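Local structure of tRNA (uracil(54)-C(5))-methyltransferase (Pyrococcus abyssi, 2JJQ) at residues R128-L133 and D239-D244; F253-L258 and D262-P267; F304-A309 and E333-D338. The protein catalyses S-adenosyl-L-methionine-dependent methylation of uridine 54 in tRNA at carbon 5, giving 5-methyluridine and S-adenosyl-L-homocysteine. All blocks are in the same frame, centred on the assembly; numbering follows the deposited sequence.

Contact 1 (R128-L133 and D239-D244); sequences RNRIDL and DVSYGD
Ser241 meets the end of the Asp132 side chain. Its hydroxyl donates to OD2, with Ser241 OG modelled 2.5 Å from Asp132 OD2. The Ser241 CB methylene sits behind the hydroxyl, 3.3 Å from Asp132 OD2. The aspartate is also held from its own strand. Arg130, two residues earlier, has CG anti to its backbone N (chi1 -179°) and runs extended to NE, so that the guanidinium reaches over to the carboxylate. Arg130 NE bonds Asp132 OD1 at 2.7 Å on the syn side of that oxygen, 32° out of the guanidinium plane. A salt bridge joins Arg130 NH2 to Asp132 OD2. OD2 appears to take both the hydroxyl and the arginine, but both modelled lengths are unusually short and therefore doubtful. Strand 130-136 is an edge strand of a five-stranded mixed sheet. Residues 239-243 form the loop leading into strand 244-250 at the other edge, which Asp244 begins. Arg130 and Asp132 both rest on Val196 of strand 192-199, and Ser241 touches Tyr194 of the same strand. Ile131 and Leu133 instead reach helix 162-178. The guanidinium lies obliquely beside the serine, with Arg130 NH2 3.7 Å from Ser241 OG.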
loop_
_atom_site.group_PDB
_atom_site.type_symbol
_atom_site.label_atom_id
_atom_site.label_comp_id
_atom_site.label_asym_id
_atom_site.label_seq_id
_atom_site.Cartn_x
_atom_site.Cartn_y
_atom_site.Cartn_z
ATOM N N ARG A 128 4.696 -8.141 -2.936
ATOM C CA ARG A 128 3.492 -7.381 -3.117
ATOM C C ARG A 128 2.320 -8.339 -3.406
ATOM O O ARG A 128 2.435 -9.213 -4.274
ATOM C CB ARG A 128 3.685 -6.408 -4.292
ATOM C CG ARG A 128 2.626 -5.342 -4.293
ATOM C CD ARG A 128 2.888 -4.225 -5.270
ATOM N NE ARG A 128 1.591 -3.595 -5.408
ATOM C CZ ARG A 128 1.131 -2.628 -4.617
ATOM N NH1 ARG A 128 1.907 -2.087 -3.685
ATOM N NH2 ARG A 128 -0.094 -2.163 -4.798
ATOM N N ASN A 129 1.186 -8.117 -2.743
ATOM C CA ASN A 129 0.097 -9.059 -2.780
ATOM C C ASN A 129 -1.132 -8.558 -3.550
ATOM O O ASN A 129 -2.174 -9.237 -3.536
ATOM C CB ASN A 129 -0.232 -9.462 -1.345
ATOM C CG ASN A 129 -0.810 -8.285 -0.533
ATOM O OD1 ASN A 129 -1.414 -7.382 -1.122
ATOM N ND2 ASN A 129 -0.547 -8.250 0.785
ATOM N N ARG A 130 -1.008 -7.413 -4.242
ATOM C CA ARG A 130 -2.041 -6.908 -5.159
ATOM C C ARG A 130 -1.379 -6.136 -6.312
ATOM O O ARG A 130 -0.510 -5.310 -6.065
ATOM C CB ARG A 130 -3.051 -6.013 -4.419
ATOM C CG ARG A 130 -4.153 -5.487 -5.298
ATOM C CD ARG A 130 -4.929 -4.300 -4.737
ATOM N NE ARG A 130 -5.831 -3.832 -5.794
ATOM C CZ ARG A 130 -6.929 -3.114 -5.627
ATOM N NH1 ARG A 130 -7.282 -2.698 -4.416
ATOM N NH2 ARG A 130 -7.674 -2.789 -6.684
ATOM N N ILE A 131 -1.797 -6.392 -7.553
ATOM C CA ILE A 131 -1.427 -5.522 -8.654
ATOM C C ILE A 131 -2.656 -5.315 -9.527
ATOM O O ILE A 131 -3.541 -6.214 -9.569
ATOM C CB ILE A 131 -0.291 -6.080 -9.493
ATOM C CG1 ILE A 131 -0.638 -7.442 -10.082
ATOM C CG2 ILE A 131 1.006 -6.135 -8.624
ATOM C CD1 ILE A 131 0.557 -7.968 -10.874
ATOM N N ASP A 132 -2.750 -4.132 -10.133
ATOM C CA ASP A 132 -3.899 -3.759 -10.966
ATOM C C ASP A 132 -3.318 -3.547 -12.358
ATOM O O ASP A 132 -2.506 -2.621 -12.574
ATOM C CB ASP A 132 -4.561 -2.485 -10.403
ATOM C CG ASP A 132 -5.102 -2.691 -8.941
ATOM O OD1 ASP A 132 -4.428 -3.322 -8.082
ATOM O OD2 ASP A 132 -6.202 -2.209 -8.614
ATOM N N LEU A 133 -3.609 -4.473 -13.264
ATOM C CA LEU A 133 -3.083 -4.411 -14.617
ATOM C C LEU A 133 -4.157 -3.914 -15.565
ATOM O O LEU A 133 -5.274 -4.455 -15.610
ATOM C CB LEU A 133 -2.627 -5.807 -15.057
ATOM C CG LEU A 133 -1.502 -6.441 -14.227
ATOM C CD1 LEU A 133 -1.462 -7.942 -14.457
ATOM C CD2 LEU A 133 -0.190 -5.797 -14.614
ATOM N N ASP A 239 -12.178 6.215 -14.291
ATOM C CA ASP A 239 -11.211 5.171 -14.537
ATOM C C ASP A 239 -10.767 4.576 -13.197
ATOM O O ASP A 239 -9.910 5.132 -12.500
ATOM C CB ASP A 239 -10.025 5.768 -15.286
ATOM C CG ASP A 239 -8.900 4.787 -15.448
ATOM O OD1 ASP A 239 -9.067 3.596 -15.056
ATOM O OD2 ASP A 239 -7.838 5.207 -15.930
ATOM N N VAL A 240 -11.348 3.435 -12.808
ATOM C CA VAL A 240 -10.958 2.801 -11.555
ATOM C C VAL A 240 -10.803 1.298 -11.782
ATOM O O VAL A 240 -11.383 0.748 -12.693
ATOM C CB VAL A 240 -11.994 2.999 -10.419
ATOM C CG1 VAL A 240 -11.963 4.464 -9.870
ATOM C CG2 VAL A 240 -13.373 2.654 -10.915
ATOM N N SER A 241 -10.032 0.663 -10.928
ATOM C CA SER A 241 -9.766 -0.763 -11.039
ATOM C C SER A 241 -10.598 -1.571 -10.004
ATOM O O SER A 241 -10.138 -2.497 -9.391
ATOM C CB SER A 241 -8.253 -0.984 -10.916
ATOM O OG SER A 241 -7.823 -0.620 -9.616
ATOM N N TYR A 242 -11.839 -1.169 -9.809
ATOM C CA TYR A 242 -12.770 -1.929 -8.995
ATOM C C TYR A 242 -14.171 -1.558 -9.510
ATOM O O TYR A 242 -14.353 -0.574 -10.250
ATOM C CB TYR A 242 -12.574 -1.656 -7.495
ATOM C CG TYR A 242 -12.832 -0.243 -7.178
ATOM C CD1 TYR A 242 -11.792 0.711 -7.224
ATOM C CD2 TYR A 242 -14.114 0.195 -6.983
ATOM C CE1 TYR A 242 -12.060 2.072 -7.002
ATOM C CE2 TYR A 242 -14.382 1.540 -6.739
ATOM C CZ TYR A 242 -13.356 2.458 -6.758
ATOM O OH TYR A 242 -13.659 3.783 -6.553
ATOM N N GLY A 243 -15.141 -2.394 -9.216
ATOM C CA GLY A 243 -16.493 -2.085 -9.653
ATOM C C GLY A 243 -17.470 -2.874 -8.808
ATOM O O GLY A 243 -17.095 -3.489 -7.805
ATOM N N ASP A 244 -18.708 -2.901 -9.250
ATOM C CA ASP A 244 -19.745 -3.686 -8.550
ATOM C C ASP A 244 -19.507 -5.166 -8.784
ATOM O O ASP A 244 -19.279 -5.565 -9.894
ATOM C CB ASP A 244 -21.132 -3.311 -9.115
ATOM C CG ASP A 244 -21.460 -1.812 -8.928
ATOM O OD1 ASP A 244 -20.965 -1.225 -7.941
ATOM O OD2 ASP A 244 -22.214 -1.235 -9.763
#

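Contact 2 (F253-L258 and D262-P267); sequences FIRERL and DYLIHP
Ile254 to Arg257 pair with Ile265 to Asp262 as the antiparallel arms of a short beta hairpin, the strand axes at 146°. Ile254-Ile265 and Glu256-Tyr263 are hydrogen-bonded pairs; Arg255-Leu264 and Arg257-Asp262 are non-hydrogen-bonded. Glu256 N bonds Tyr263 O at 2.9 Å, in the carbonyl plane. At the open end the bond from Ile254 N to Ile265 O is weak. On one face Asp262 is shared by two arginines. Arg255 NH1 meets Asp262 OD2 at 2.6 Å, on the anti side, with the oxygen in its guanidinium plane. Arg257 bends at chi3 (-88°), which turns NE to the other oxygen, Asp262 OD1, at 2.6 Å on the syn side. The guanidinium and carboxylate planes are steeply inclined in both pairs. Leu264 CD2 lies against Arg255 CG and Phe253 CB. On the other face Ile254 CG1 touches Ile265 CB at 3.6 Å. At the turn end Leu258 crosses Tyr263 at about a right angle, its CG 3.5 Å from Tyr263 CE2. Tyr263 OH bonds the backbone O of Thr303, itself an S-adenosyl-L-methionine-binding residue. Glu256 OE1 takes bonds from Ser275 OG and Lys201 N. Leu264 packs on helix 322-335, Leu258 on helix 275-288, and Ile254 on strand 206-212.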
loop_
_atom_site.group_PDB
_atom_site.type_symbol
_atom_site.label_atom_id
_atom_site.label_comp_id
_atom_site.label_asym_id
_atom_site.label_seq_id
_atom_site.Cartn_x
_atom_site.Cartn_y
_atom_site.Cartn_z
ATOM N N PHE A 253 -13.898 -15.595 -0.879
ATOM C CA PHE A 253 -12.760 -14.786 -0.350
ATOM C C PHE A 253 -11.518 -15.643 -0.406
ATOM O O PHE A 253 -11.603 -16.865 -0.176
ATOM C CB PHE A 253 -12.932 -14.389 1.125
ATOM C CG PHE A 253 -14.168 -13.665 1.439
ATOM C CD1 PHE A 253 -14.215 -12.296 1.329
ATOM C CD2 PHE A 253 -15.298 -14.354 1.867
ATOM C CE1 PHE A 253 -15.409 -11.575 1.655
ATOM C CE2 PHE A 253 -16.468 -13.641 2.193
ATOM C CZ PHE A 253 -16.512 -12.290 2.091
ATOM N N ILE A 254 -10.360 -15.058 -0.710
ATOM C CA ILE A 254 -9.142 -15.787 -0.333
ATOM C C ILE A 254 -8.641 -15.316 1.037
ATOM O O ILE A 254 -9.196 -14.374 1.626
ATOM C CB ILE A 254 -8.013 -15.667 -1.385
ATOM C CG1 ILE A 254 -7.583 -14.195 -1.540
ATOM C CG2 ILE A 254 -8.540 -16.310 -2.756
ATOM C CD1 ILE A 254 -6.264 -14.016 -2.387
ATOM N N ARG A 255 -7.605 -15.977 1.527
ATOM C CA ARG A 255 -7.053 -15.567 2.809
ATOM C C ARG A 255 -5.576 -15.253 2.723
ATOM O O ARG A 255 -4.805 -15.877 1.964
ATOM C CB ARG A 255 -7.179 -16.668 3.859
ATOM C CG ARG A 255 -8.583 -16.930 4.334
ATOM C CD ARG A 255 -8.601 -18.167 5.246
ATOM N NE ARG A 255 -10.015 -18.510 5.548
ATOM C CZ ARG A 255 -10.455 -18.961 6.736
ATOM N NH1 ARG A 255 -9.622 -19.133 7.766
ATOM N NH2 ARG A 255 -11.737 -19.244 6.903
ATOM N N GLU A 256 -5.183 -14.304 3.551
ATOM C CA GLU A 256 -3.750 -14.121 3.830
ATOM C C GLU A 256 -3.602 -14.496 5.298
ATOM O O GLU A 256 -4.536 -14.361 6.096
ATOM C CB GLU A 256 -3.305 -12.659 3.647
ATOM C CG GLU A 256 -1.809 -12.408 4.004
ATOM C CD GLU A 256 -0.883 -13.251 3.117
ATOM O OE1 GLU A 256 -0.340 -12.687 2.147
ATOM O OE2 GLU A 256 -0.752 -14.472 3.376
ATOM N N ARG A 257 -2.426 -14.979 5.656
ATOM C CA ARG A 257 -2.209 -15.349 7.040
ATOM C C ARG A 257 -0.975 -14.662 7.582
ATOM O O ARG A 257 0.115 -14.771 6.971
ATOM C CB ARG A 257 -2.051 -16.884 7.136
ATOM C CG ARG A 257 -1.604 -17.335 8.495
ATOM C CD ARG A 257 -1.700 -18.866 8.597
ATOM N NE ARG A 257 -3.036 -19.202 9.041
ATOM C CZ ARG A 257 -3.267 -19.778 10.221
ATOM N NH1 ARG A 257 -2.235 -20.121 10.991
ATOM N NH2 ARG A 257 -4.501 -20.037 10.617
ATOM N N LEU A 258 -1.137 -13.921 8.694
ATOM C CA LEU A 258 0.020 -13.326 9.405
ATOM C C LEU A 258 0.241 -14.088 10.690
ATOM O O LEU A 258 -0.578 -14.021 11.602
ATOM C CB LEU A 258 -0.285 -11.852 9.743
ATOM C CG LEU A 258 -0.725 -11.000 8.510
ATOM C CD1 LEU A 258 -0.748 -9.497 9.004
ATOM C CD2 LEU A 258 0.221 -11.173 7.335
ATOM N N ASP A 262 -5.778 -15.325 10.357
ATOM C CA ASP A 262 -6.225 -15.317 8.963
ATOM C C ASP A 262 -7.000 -14.016 8.706
ATOM O O ASP A 262 -7.659 -13.495 9.626
ATOM C CB ASP A 262 -7.151 -16.503 8.708
ATOM C CG ASP A 262 -6.404 -17.817 8.509
ATOM O OD1 ASP A 262 -5.161 -17.835 8.357
ATOM O OD2 ASP A 262 -7.101 -18.839 8.467
ATOM N N TYR A 263 -6.913 -13.506 7.478
ATOM C CA TYR A 263 -7.606 -12.309 7.060
ATOM C C TYR A 263 -8.216 -12.587 5.697
ATOM O O TYR A 263 -7.491 -12.983 4.771
ATOM C CB TYR A 263 -6.666 -11.126 6.919
ATOM C CG TYR A 263 -5.961 -10.735 8.200
ATOM C CD1 TYR A 263 -6.562 -9.855 9.079
ATOM C CD2 TYR A 263 -4.712 -11.272 8.538
ATOM C CE1 TYR A 263 -5.934 -9.486 10.266
ATOM C CE2 TYR A 263 -4.045 -10.894 9.754
ATOM C CZ TYR A 263 -4.681 -9.980 10.584
ATOM O OH TYR A 263 -4.096 -9.555 11.753
ATOM N N LEU A 264 -9.513 -12.333 5.583
ATOM C CA LEU A 264 -10.236 -12.548 4.337
ATOM C C LEU A 264 -9.922 -11.436 3.384
ATOM O O LEU A 264 -9.885 -10.264 3.795
ATOM C CB LEU A 264 -11.757 -12.534 4.605
ATOM C CG LEU A 264 -12.109 -13.739 5.511
ATOM C CD1 LEU A 264 -13.566 -13.526 6.073
ATOM C CD2 LEU A 264 -11.978 -15.090 4.804
ATOM N N ILE A 265 -9.707 -11.785 2.122
ATOM C CA ILE A 265 -9.405 -10.818 1.094
ATOM C C ILE A 265 -10.594 -10.851 0.122
ATOM O O ILE A 265 -10.949 -11.915 -0.373
ATOM C CB ILE A 265 -8.090 -11.199 0.298
ATOM C CG1 ILE A 265 -6.828 -11.189 1.185
ATOM C CG2 ILE A 265 -7.873 -10.205 -0.835
ATOM C CD1 ILE A 265 -6.797 -10.026 2.052
ATOM N N HIS A 266 -11.144 -9.679 -0.170
ATOM C CA HIS A 266 -12.222 -9.474 -1.112
ATOM C C HIS A 266 -11.728 -8.487 -2.192
ATOM O O HIS A 266 -10.878 -7.658 -1.933
ATOM C CB HIS A 266 -13.400 -8.895 -0.313
ATOM C CG HIS A 266 -14.633 -8.625 -1.124
ATOM N ND1 HIS A 266 -14.808 -7.465 -1.840
ATOM C CD2 HIS A 266 -15.744 -9.365 -1.330
ATOM C CE1 HIS A 266 -15.974 -7.494 -2.458
ATOM N NE2 HIS A 266 -16.568 -8.636 -2.155
ATOM N N PRO A 267 -12.277 -8.552 -3.406
ATOM C CA PRO A 267 -11.741 -7.671 -4.427
ATOM C C PRO A 267 -11.786 -6.242 -4.014
ATOM O O PRO A 267 -10.882 -5.504 -4.397
ATOM C CB PRO A 267 -12.694 -7.842 -5.600
ATOM C CG PRO A 267 -13.259 -9.145 -5.418
ATOM C CD PRO A 267 -13.332 -9.431 -3.934
#

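Contact 3 (F304-A309 and E333-D338); sequences FGIYLA and EINNVD
Ala309 and Val337 make the apolar part of this contact. The Ala309 methyl points at the valine, and Ala309 CB lies 3.8 Å from Val337 CB. Val337 has CG1 beside its backbone N and CG2 between N and the carbonyl carbon (chi1 -68°). The two branches therefore take different targets. Val337 CG2 packs on Ala309 CB at 3.9 Å, while Val337 CG1 lies against the backbone, 3.9 Å from Ala309 C. The valine thus touches both the methyl and the backbone of the alanine, near the end of helix 303-310.

A mixed apolar and polar touch lies one turn earlier. Ile306 meets Asn335 through its branch methyl, with Ile306 CG2 3.7 Å from Asn335 ND2. The two side chains cross at about a right angle. The amide nitrogen is already occupied: Asn335 ND2 donates to Asp262 O of the hairpin and to Asn331 O one turn back in its own helix. These bonds fix the rotation of the amide beside the isoleucine. No hydrogen bond joins the two segments.

The backbone sets up the valine. Asn336 leaves helical geometry with positive phi (60°) in a Schellman motif. Its N bonds Glu333 O at 3.2 Å. The chain then turns so that Val337 faces helix 303-310.

Both segments belong to the class I SAM-binding methyltransferase fold. Helix 303-310 links strands 293-297 and 314-319, and helix 322-335 links strands 314-319 and 339-343. These are successive beta-alpha-beta crossovers between adjacent parallel strands. Phe304, at the start of the first segment, touches bound S-adenosyl-L-homocysteine, and Gly305 N bonds Asp296 OD2. Tyr307 and Leu308 pack on helix 275-288, and Ile306 touches Val261 of strand 261-265.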
loop_
_atom_site.group_PDB
_atom_site.type_symbol
_atom_site.label_atom_id
_atom_site.label_comp_id
_atom_site.label_asym_id
_atom_site.label_seq_id
_atom_site.Cartn_x
_atom_site.Cartn_y
_atom_site.Cartn_z
ATOM N N PHE A 304 -4.632 -4.831 12.852
ATOM C CA PHE A 304 -4.045 -4.804 14.209
ATOM C C PHE A 304 -4.965 -5.435 15.226
ATOM O O PHE A 304 -4.551 -6.251 16.016
ATOM C CB PHE A 304 -3.711 -3.357 14.616
ATOM C CG PHE A 304 -2.797 -2.677 13.642
ATOM C CD1 PHE A 304 -1.623 -3.305 13.257
ATOM C CD2 PHE A 304 -3.061 -1.418 13.162
ATOM C CE1 PHE A 304 -0.786 -2.722 12.349
ATOM C CE2 PHE A 304 -2.202 -0.808 12.241
ATOM C CZ PHE A 304 -1.088 -1.454 11.818
ATOM N N GLY A 305 -6.227 -5.007 15.224
ATOM C CA GLY A 305 -7.186 -5.402 16.260
ATOM C C GLY A 305 -7.393 -6.900 16.324
ATOM O O GLY A 305 -7.432 -7.471 17.417
ATOM N N ILE A 306 -7.419 -7.557 15.166
ATOM C CA ILE A 306 -7.699 -8.975 15.156
ATOM C C ILE A 306 -6.470 -9.724 15.677
ATOM O O ILE A 306 -6.606 -10.701 16.414
ATOM C CB ILE A 306 -8.096 -9.443 13.794
ATOM C CG1 ILE A 306 -9.470 -8.819 13.432
ATOM C CG2 ILE A 306 -8.212 -11.000 13.743
ATOM C CD1 ILE A 306 -9.739 -8.863 11.962
ATOM N N TYR A 307 -5.301 -9.269 15.253
ATOM C CA TYR A 307 -4.027 -9.913 15.650
ATOM C C TYR A 307 -3.921 -9.776 17.178
ATOM O O TYR A 307 -3.571 -10.715 17.907
ATOM C CB TYR A 307 -2.847 -9.247 14.987
ATOM C CG TYR A 307 -1.557 -9.988 15.204
ATOM C CD1 TYR A 307 -1.152 -10.987 14.284
ATOM C CD2 TYR A 307 -0.736 -9.714 16.320
ATOM C CE1 TYR A 307 0.064 -11.693 14.459
ATOM C CE2 TYR A 307 0.450 -10.427 16.486
ATOM C CZ TYR A 307 0.830 -11.408 15.593
ATOM O OH TYR A 307 2.023 -12.110 15.807
ATOM N N LEU A 308 -4.227 -8.606 17.685
ATOM C CA LEU A 308 -4.154 -8.388 19.083
ATOM C C LEU A 308 -5.174 -9.234 19.858
ATOM O O LEU A 308 -4.866 -9.725 20.954
ATOM C CB LEU A 308 -4.322 -6.916 19.440
ATOM C CG LEU A 308 -3.092 -6.053 19.115
ATOM C CD1 LEU A 308 -3.345 -4.665 19.642
ATOM C CD2 LEU A 308 -1.847 -6.571 19.740
ATOM N N ALA A 309 -6.389 -9.347 19.335
ATOM C CA ALA A 309 -7.409 -10.210 19.946
ATOM C C ALA A 309 -6.868 -11.663 19.998
ATOM O O ALA A 309 -7.039 -12.379 20.995
ATOM C CB ALA A 309 -8.713 -10.151 19.114
ATOM N N GLU A 333 -14.805 -13.625 13.213
ATOM C CA GLU A 333 -15.484 -14.906 13.178
ATOM C C GLU A 333 -14.539 -16.052 12.762
ATOM O O GLU A 333 -14.481 -17.083 13.440
ATOM C CB GLU A 333 -16.731 -14.829 12.266
ATOM C CG GLU A 333 -17.879 -13.939 12.839
ATOM C CD GLU A 333 -18.844 -13.358 11.747
ATOM O OE1 GLU A 333 -18.792 -13.799 10.574
ATOM O OE2 GLU A 333 -19.640 -12.440 12.092
ATOM N N ILE A 334 -13.838 -15.901 11.631
ATOM C CA ILE A 334 -13.009 -16.977 11.150
ATOM C C ILE A 334 -11.806 -17.283 12.057
ATOM O O ILE A 334 -11.240 -18.404 12.013
ATOM C CB ILE A 334 -12.478 -16.767 9.719
ATOM C CG1 ILE A 334 -11.511 -15.584 9.661
ATOM C CG2 ILE A 334 -13.651 -16.617 8.706
ATOM C CD1 ILE A 334 -10.643 -15.611 8.400
ATOM N N ASN A 335 -11.381 -16.296 12.856
ATOM C CA ASN A 335 -10.285 -16.556 13.812
ATOM C C ASN A 335 -10.739 -16.943 15.217
ATOM O O ASN A 335 -9.883 -17.227 16.081
ATOM C CB ASN A 335 -9.425 -15.296 13.948
ATOM C CG ASN A 335 -8.604 -15.065 12.731
ATOM O OD1 ASN A 335 -7.621 -15.794 12.481
ATOM N ND2 ASN A 335 -8.984 -14.079 11.934
ATOM N N ASN A 336 -12.051 -16.913 15.440
ATOM C CA ASN A 336 -12.627 -17.373 16.702
ATOM C C ASN A 336 -12.092 -16.573 17.871
ATOM O O ASN A 336 -11.695 -17.142 18.917
ATOM C CB ASN A 336 -12.297 -18.852 16.884
ATOM C CG ASN A 336 -13.026 -19.725 15.871
ATOM O OD1 ASN A 336 -12.420 -20.569 15.177
ATOM N ND2 ASN A 336 -14.337 -19.495 15.741
ATOM N N VAL A 337 -12.056 -15.248 17.690
ATOM C CA VAL A 337 -11.625 -14.355 18.754
ATOM C C VAL A 337 -12.830 -13.513 19.163
ATOM O O VAL A 337 -13.898 -13.562 18.525
ATOM C CB VAL A 337 -10.426 -13.425 18.313
ATOM C CG1 VAL A 337 -9.152 -14.225 18.078
ATOM C CG2 VAL A 337 -10.818 -12.632 17.051
ATOM N N ASP A 338 -12.675 -12.774 20.249
ATOM C CA ASP A 338 -13.770 -11.971 20.766
ATOM C C ASP A 338 -13.310 -10.534 20.742
ATOM O O ASP A 338 -12.628 -10.093 21.653
ATOM C CB ASP A 338 -14.105 -12.399 22.205
ATOM C CG ASP A 338 -15.352 -11.701 22.758
ATOM O OD1 ASP A 338 -15.764 -10.677 22.203
ATOM O OD2 ASP A 338 -15.941 -12.161 23.758
#

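Overall arrangement
The three contacts follow one another along the chain; none nests in or crosses another. Contact 1 closes the longest loop, bringing strand 130-136 back to the loop before strand 244-250 within the five-stranded sheet. Contact 2 closes a tight hairpin soon after that sheet ends. Contact 3 closes a loop of the catalytic domain through strand 314-319. Contacts 2 and 3 touch: Tyr263 OH packs on Tyr307 CB, and Asp262 CB on Ile334 CD1. The hairpin thus lies against both helices of contact 3. Contact 1 stands apart, its nearest atoms about 5 Å from contact 2 and about 13 Å from contact 3.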